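PDB 4GPV: putative cell adhesion protein from Bacteroides eggerthii, which probably serves as a FimA-like fimbrial subunit that assembles into pili of a gut bacterium and is thought to take part in cell adhesion. Local coordinates for residues Gly114-Gln126 against Ser220-Val232. Residues are numbered along the deposited sequence; the frame is centred on the assembly and turned at random.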
ATOM      1  N   GLY A 114      10.330  -2.390   5.149  1.00 19.45           N
ATOM      2  CA  GLY A 114      10.727  -1.653   3.962  1.00 19.85           C
ATOM      3  C   GLY A 114      10.019  -0.310   3.963  1.00 23.86           C
ATOM      4  O   GLY A 114       9.031  -0.135   4.690  1.00 23.06           O
ATOM      5  N   SER A 115      10.505   0.655   3.162  1.00 19.53           N
ATOM      6  CA  SER A 115       9.841   1.968   3.156  1.00 19.40           C
ATOM      7  C   SER A 115       8.971   2.093   1.964  1.00 21.79           C
ATOM      8  O   SER A 115       9.215   1.414   0.959  1.00 21.85           O
ATOM      9  CB  SER A 115      10.860   3.104   3.201  1.00 25.41           C
ATOM     10  OG  SER A 115      11.400   3.145   4.515  1.00 35.00           O
ATOM     11  N   LEU A 116       7.952   2.974   2.042  1.00 18.71           N
ATOM     12  CA  LEU A 116       7.067   3.112   0.879  1.00 18.58           C
ATOM     13  C   LEU A 116       7.782   3.816  -0.270  1.00 20.74           C
ATOM     14  O   LEU A 116       7.389   3.640  -1.422  1.00 20.10           O
ATOM     15  CB  LEU A 116       5.793   3.878   1.269  1.00 17.73           C
ATOM     16  CG  LEU A 116       4.701   4.050   0.197  1.00 21.79           C
ATOM     17  CD1 LEU A 116       4.129   2.707  -0.257  1.00 22.56           C
ATOM     18  CD2 LEU A 116       3.596   4.959   0.752  1.00 20.82           C
HETATM   19  N   MSE A 117       8.784   4.662   0.048  1.00 18.64           N
HETATM   20  CA  MSE A 117       9.539   5.378  -0.975  1.00 18.66           C
HETATM   21  C   MSE A 117      10.987   4.967  -0.957  1.00 22.72           C
HETATM   22  O   MSE A 117      11.503   4.538   0.089  1.00 22.98           O
HETATM   23  CB  MSE A 117       9.475   6.921  -0.812  1.00 19.59           C
HETATM   24  CG  MSE A 117       8.071   7.481  -0.717  1.00 23.17           C
HETATM   25 SE   MSE A 117       7.132   7.326  -2.403  0.75 28.21          SE
HETATM   26  CE  MSE A 117       5.295   7.406  -1.690  1.00 23.04           C
ATOM     27  N   ASP A 118      11.662   5.148  -2.103  1.00 22.32           N
ATOM     28  CA  ASP A 118      13.084   4.861  -2.202  1.00 23.71           C
ATOM     29  C   ASP A 118      13.874   5.980  -1.456  1.00 26.99           C
ATOM     30  O   ASP A 118      13.233   6.843  -0.856  1.00 25.21           O
ATOM     31  CB  ASP A 118      13.506   4.675  -3.669  1.00 27.22           C
ATOM     32  CG  ASP A 118      13.548   5.906  -4.541  1.00 35.52           C
ATOM     33  OD1 ASP A 118      13.403   7.030  -4.000  1.00 31.13           O
ATOM     34  OD2 ASP A 118      13.795   5.756  -5.759  1.00 42.60           O
ATOM     35  N   ASN A 119      15.242   5.998  -1.483  1.00 25.73           N
ATOM     36  CA  ASN A 119      15.945   7.019  -0.689  1.00 26.92           C
ATOM     37  C   ASN A 119      15.886   8.467  -1.240  1.00 36.10           C
ATOM     38  O   ASN A 119      16.395   9.382  -0.583  1.00 39.42           O
ATOM     39  CB  ASN A 119      17.410   6.617  -0.381  1.00 31.04           C
ATOM     40  CG  ASN A 119      18.301   6.345  -1.562  1.00 56.55           C
ATOM     41  OD1 ASN A 119      17.906   6.508  -2.723  1.00 53.37           O
ATOM     42  ND2 ASN A 119      19.561   5.974  -1.279  1.00 40.90           N
ATOM     43  N   THR A 120      15.217   8.705  -2.374  1.00 30.56           N
ATOM     44  CA  THR A 120      15.012  10.076  -2.844  1.00 30.74           C
ATOM     45  C   THR A 120      13.764  10.663  -2.167  1.00 32.00           C
ATOM     46  O   THR A 120      13.525  11.861  -2.272  1.00 32.01           O
ATOM     47  CB  THR A 120      14.813  10.137  -4.374  1.00 39.06           C
ATOM     48  OG1 THR A 120      13.544   9.547  -4.702  1.00 34.78           O
ATOM     49  CG2 THR A 120      15.976   9.507  -5.163  1.00 39.21           C
ATOM     50  N   ASP A 121      12.916   9.773  -1.571  1.00 28.65           N
ATOM     51  CA  ASP A 121      11.613  10.060  -0.918  1.00 27.54           C
ATOM     52  C   ASP A 121      10.503  10.374  -1.918  1.00 28.69           C
ATOM     53  O   ASP A 121       9.350  10.500  -1.515  1.00 27.28           O
ATOM     54  CB  ASP A 121      11.711  11.233   0.094  1.00 32.34           C
ATOM     55  CG  ASP A 121      12.674  11.020   1.242  1.00 42.05           C
ATOM     56  OD1 ASP A 121      12.726   9.890   1.776  1.00 40.99           O
ATOM     57  OD2 ASP A 121      13.323  12.001   1.656  1.00 50.81           O
ATOM     58  N   ASN A 122      10.817  10.459  -3.217  1.00 24.81           N
ATOM     59  CA  ASN A 122       9.861  10.891  -4.243  1.00 24.43           C
ATOM     60  C   ASN A 122       9.508   9.827  -5.272  1.00 29.25           C
ATOM     61  O   ASN A 122       8.801  10.128  -6.231  1.00 30.68           O
ATOM     62  CB  ASN A 122      10.425  12.115  -4.966  1.00 29.15           C
ATOM     63  CG  ASN A 122      10.451  13.344  -4.108  1.00 41.52           C
ATOM     64  OD1 ASN A 122       9.450  13.733  -3.504  1.00 28.16           O
ATOM     65  ND2 ASN A 122      11.578  14.025  -4.091  1.00 42.02           N
ATOM     66  N   ALA A 123      10.012   8.621  -5.108  1.00 24.87           N
ATOM     67  CA  ALA A 123       9.670   7.505  -6.008  1.00 24.47           C
ATOM     68  C   ALA A 123       9.241   6.330  -5.150  1.00 23.61           C
ATOM     69  O   ALA A 123       9.898   6.057  -4.164  1.00 22.10           O
ATOM     70  CB  ALA A 123      10.850   7.145  -6.891  1.00 26.16           C
ATOM     71  N   SER A 124       8.094   5.693  -5.464  1.00 20.96           N
ATOM     72  CA  SER A 124       7.602   4.571  -4.665  1.00 22.03           C
ATOM     73  C   SER A 124       8.365   3.275  -4.923  1.00 24.44           C
ATOM     74  O   SER A 124       8.815   3.011  -6.044  1.00 24.42           O
ATOM     75  CB  SER A 124       6.118   4.315  -4.915  1.00 24.83           C
ATOM     76  OG  SER A 124       5.637   3.455  -3.886  1.00 25.71           O
ATOM     77  N   THR A 125       8.463   2.447  -3.874  1.00 20.57           N
ATOM     78  CA  THR A 125       9.011   1.110  -3.978  1.00 20.51           C
ATOM     79  C   THR A 125       7.970   0.197  -4.624  1.00 24.45           C
ATOM     80  O   THR A 125       8.312  -0.898  -5.113  1.00 21.56           O
ATOM     81  CB  THR A 125       9.411   0.576  -2.602  1.00 22.89           C
ATOM     82  OG1 THR A 125       8.271   0.598  -1.719  1.00 20.88           O
ATOM     83  CG2 THR A 125      10.598   1.333  -2.000  1.00 22.58           C
ATOM     84  N   GLN A 126       6.681   0.643  -4.578  1.00 20.92           N
ATOM     85  CA  GLN A 126       5.528  -0.105  -5.109  1.00 19.42           C
ATOM     86  C   GLN A 126       5.118   0.462  -6.477  1.00 23.14           C
ATOM     87  O   GLN A 126       4.805   1.642  -6.603  1.00 24.07           O
ATOM     88  CB  GLN A 126       4.333  -0.062  -4.119  1.00 19.84           C
ATOM     89  CG  GLN A 126       4.678  -0.457  -2.688  1.00 22.57           C
ATOM     90  CD  GLN A 126       5.352  -1.822  -2.630  1.00 24.49           C
ATOM     91  OE1 GLN A 126       4.769  -2.834  -2.973  1.00 18.41           O
ATOM     92  NE2 GLN A 126       6.641  -1.843  -2.302  1.00 20.38           N
ATOM     93  N   SER A 220       4.726  15.756  12.355  1.00 33.37           N
ATOM     94  CA  SER A 220       5.584  14.878  13.147  1.00 32.99           C
ATOM     95  C   SER A 220       5.949  13.614  12.360  1.00 32.95           C
ATOM     96  O   SER A 220       5.075  12.796  12.082  1.00 31.73           O
ATOM     97  CB  SER A 220       4.905  14.514  14.466  1.00 38.55           C
ATOM     98  OG  SER A 220       4.519  15.688  15.162  1.00 50.07           O
ATOM     99  N   GLY A 221       7.232  13.494  11.998  1.00 28.67           N
ATOM    100  CA  GLY A 221       7.747  12.355  11.240  1.00 27.51           C
ATOM    101  C   GLY A 221       7.152  12.260   9.847  1.00 27.38           C
ATOM    102  O   GLY A 221       6.942  11.165   9.320  1.00 26.48           O
ATOM    103  N   VAL A 222       6.889  13.423   9.222  1.00 25.20           N
ATOM    104  CA  VAL A 222       6.276  13.481   7.887  1.00 24.22           C
ATOM    105  C   VAL A 222       7.304  13.948   6.855  1.00 27.52           C
ATOM    106  O   VAL A 222       7.993  14.941   7.075  1.00 28.73           O
ATOM    107  CB  VAL A 222       5.012  14.379   7.875  1.00 26.60           C
ATOM    108  CG1 VAL A 222       4.412  14.497   6.472  1.00 25.95           C
ATOM    109  CG2 VAL A 222       3.957  13.867   8.860  1.00 26.22           C
ATOM    110  N   THR A 223       7.353  13.258   5.703  1.00 25.10           N
ATOM    111  CA  THR A 223       8.213  13.597   4.568  1.00 24.77           C
ATOM    112  C   THR A 223       7.345  13.818   3.332  1.00 26.40           C
ATOM    113  O   THR A 223       6.438  13.020   3.076  1.00 24.80           O
ATOM    114  CB  THR A 223       9.258  12.482   4.337  1.00 32.65           C
ATOM    115  OG1 THR A 223      10.046  12.353   5.529  1.00 33.23           O
ATOM    116  CG2 THR A 223      10.192  12.778   3.148  1.00 33.63           C
ATOM    117  N   THR A 224       7.605  14.882   2.554  1.00 23.59           N
ATOM    118  CA  THR A 224       6.827  15.093   1.326  1.00 23.68           C
ATOM    119  C   THR A 224       7.325  14.131   0.240  1.00 26.07           C
ATOM    120  O   THR A 224       8.513  13.777   0.196  1.00 25.84           O
ATOM    121  CB  THR A 224       6.882  16.541   0.829  1.00 34.70           C
ATOM    122  OG1 THR A 224       8.231  16.898   0.503  1.00 33.31           O
ATOM    123  CG2 THR A 224       6.274  17.511   1.813  1.00 31.57           C
ATOM    124  N   SER A 225       6.397  13.699  -0.605  1.00 22.28           N
ATOM    125  CA  SER A 225       6.683  12.817  -1.728  1.00 21.02           C
ATOM    126  C   SER A 225       5.871  13.247  -2.923  1.00 22.58           C
ATOM    127  O   SER A 225       4.633  13.241  -2.870  1.00 20.47           O
ATOM    128  CB  SER A 225       6.361  11.365  -1.388  1.00 20.98           C
ATOM    129  OG  SER A 225       6.589  10.594  -2.553  1.00 24.15           O
ATOM    130  N   THR A 226       6.558  13.527  -4.047  1.00 21.29           N
ATOM    131  CA  THR A 226       5.849  13.897  -5.276  1.00 19.70           C
ATOM    132  C   THR A 226       5.113  12.688  -5.851  1.00 22.84           C
ATOM    133  O   THR A 226       4.193  12.884  -6.632  1.00 24.50           O
ATOM    134  CB  THR A 226       6.802  14.495  -6.322  1.00 28.05           C
ATOM    135  OG1 THR A 226       7.791  13.521  -6.618  1.00 27.43           O
ATOM    136  CG2 THR A 226       7.430  15.805  -5.878  1.00 28.60           C
ATOM    137  N   ALA A 227       5.471  11.465  -5.456  1.00 20.00           N
ATOM    138  CA  ALA A 227       4.762  10.262  -5.931  1.00 20.12           C
ATOM    139  C   ALA A 227       3.325  10.216  -5.395  1.00 22.82           C
ATOM    140  O   ALA A 227       2.527   9.399  -5.854  1.00 22.89           O
ATOM    141  CB  ALA A 227       5.502   9.017  -5.490  1.00 21.70           C
ATOM    142  N   LEU A 228       3.014  11.049  -4.389  1.00 18.61           N
ATOM    143  CA  LEU A 228       1.676  11.051  -3.765  1.00 16.57           C
ATOM    144  C   LEU A 228       0.823  12.245  -4.226  1.00 18.86           C
ATOM    145  O   LEU A 228      -0.138  12.630  -3.566  1.00 17.00           O
ATOM    146  CB  LEU A 228       1.781  10.991  -2.245  1.00 17.79           C
ATOM    147  CG  LEU A 228       2.442   9.739  -1.683  1.00 19.75           C
ATOM    148  CD1 LEU A 228       2.517   9.804  -0.184  1.00 20.48           C
ATOM    149  CD2 LEU A 228       1.774   8.431  -2.206  1.00 20.24           C
ATOM    150  N   SER A 229       1.135  12.775  -5.414  1.00 18.31           N
ATOM    151  CA  SER A 229       0.366  13.852  -6.023  1.00 17.01           C
ATOM    152  C   SER A 229       0.262  13.589  -7.516  1.00 24.17           C
ATOM    153  O   SER A 229       1.281  13.567  -8.188  1.00 25.65           O
ATOM    154  CB  SER A 229       1.021  15.208  -5.743  1.00 20.71           C
ATOM    155  OG  SER A 229       0.267  16.257  -6.329  1.00 24.87           O
ATOM    156  N   ASP A 230      -0.957  13.407  -8.041  1.00 20.19           N
ATOM    157  CA  ASP A 230      -1.190  13.199  -9.476  1.00 21.04           C
ATOM    158  C   ASP A 230      -1.922  14.405 -10.028  1.00 24.18           C
ATOM    159  O   ASP A 230      -3.063  14.665  -9.614  1.00 23.40           O
ATOM    160  CB  ASP A 230      -1.978  11.909  -9.717  1.00 21.96           C
ATOM    161  CG  ASP A 230      -1.129  10.659  -9.530  1.00 28.56           C
ATOM    162  OD1 ASP A 230       0.056  10.680  -9.944  1.00 30.43           O
ATOM    163  OD2 ASP A 230      -1.696   9.606  -9.133  1.00 26.82           O
ATOM    164  N   ALA A 231      -1.265  15.145 -10.937  1.00 21.13           N
ATOM    165  CA  ALA A 231      -1.839  16.382 -11.486  1.00 22.80           C
ATOM    166  C   ALA A 231      -3.146  16.163 -12.225  1.00 25.18           C
ATOM    167  O   ALA A 231      -3.330  15.152 -12.922  1.00 24.85           O
ATOM    168  CB  ALA A 231      -0.830  17.083 -12.418  1.00 25.98           C
ATOM    169  N   VAL A 232      -4.046  17.143 -12.068  1.00 24.02           N
ATOM    170  CA  VAL A 232      -5.349  17.175 -12.742  1.00 24.08           C
ATOM    171  C   VAL A 232      -5.284  18.188 -13.900  1.00 31.26           C
ATOM    172  O   VAL A 232      -4.864  19.337 -13.723  1.00 29.81           O
ATOM    173  CB  VAL A 232      -6.483  17.509 -11.732  1.00 26.84           C
ATOM    174  CG1 VAL A 232      -7.826  17.739 -12.423  1.00 27.88           C
ATOM    175  CG2 VAL A 232      -6.601  16.425 -10.671  1.00 25.64           C
TER
HETATM  176  O   HOH W   1      12.651  10.638   5.030  1.00 53.46           O
HETATM  177  O   HOH W   2       8.708  16.151  -2.169  1.00 28.09           O
HETATM  178  O   HOH W   3       7.239  11.625  -8.447  1.00 39.83           O
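The carboxylate of Asp121 and the amide of Asn122 lie against 223-226. The Thr223 methyl sits squarely over one face of the carboxylate, CG2 3.6 Å from Asp121 CG, while a water weakly held by Asp121 OD1 also reaches Thr223 OG1. Thr226 OG1 comes in under one face of the Asn122 amide near its CB end, 3.4 Å from Asn122 CB; Thr224 O lies on the other side of the plane, off the oxygen end, 3.8 Å from Asn122 OD1. Thr226 N donates to Asn122 OD1 (2.9 Å), tilted 21° from the carbonyl plane, and a water linked to Thr224 OG1 is its second donor.

Deeper in, Ser225 turns OG anti to its own N (chi1 177°) and donates a hydrogen bond to Asp121 O (3.0 Å), in the carbonyl plane and on a lone pair. The same OG accepts from Ala227 N and rests 3.3 Å from Met117 SE. The selenomethionine chain, bent at chi2, sets SE 3.9 Å from Ala227 CB and CE 3.7 Å from Leu228 CG. With an alanine at Ser225, Asp121 O would probably be left without this donor and Ala227 N without the side-chain acceptor that closes the ST turn.

The loop after strand 113-115 thus packs on the end of strand 222-224 and the turn into strand 229-231; strands 113-115 and 229-231 both pair with strand 176-193 in one mixed sheet of this FimA-like subunit.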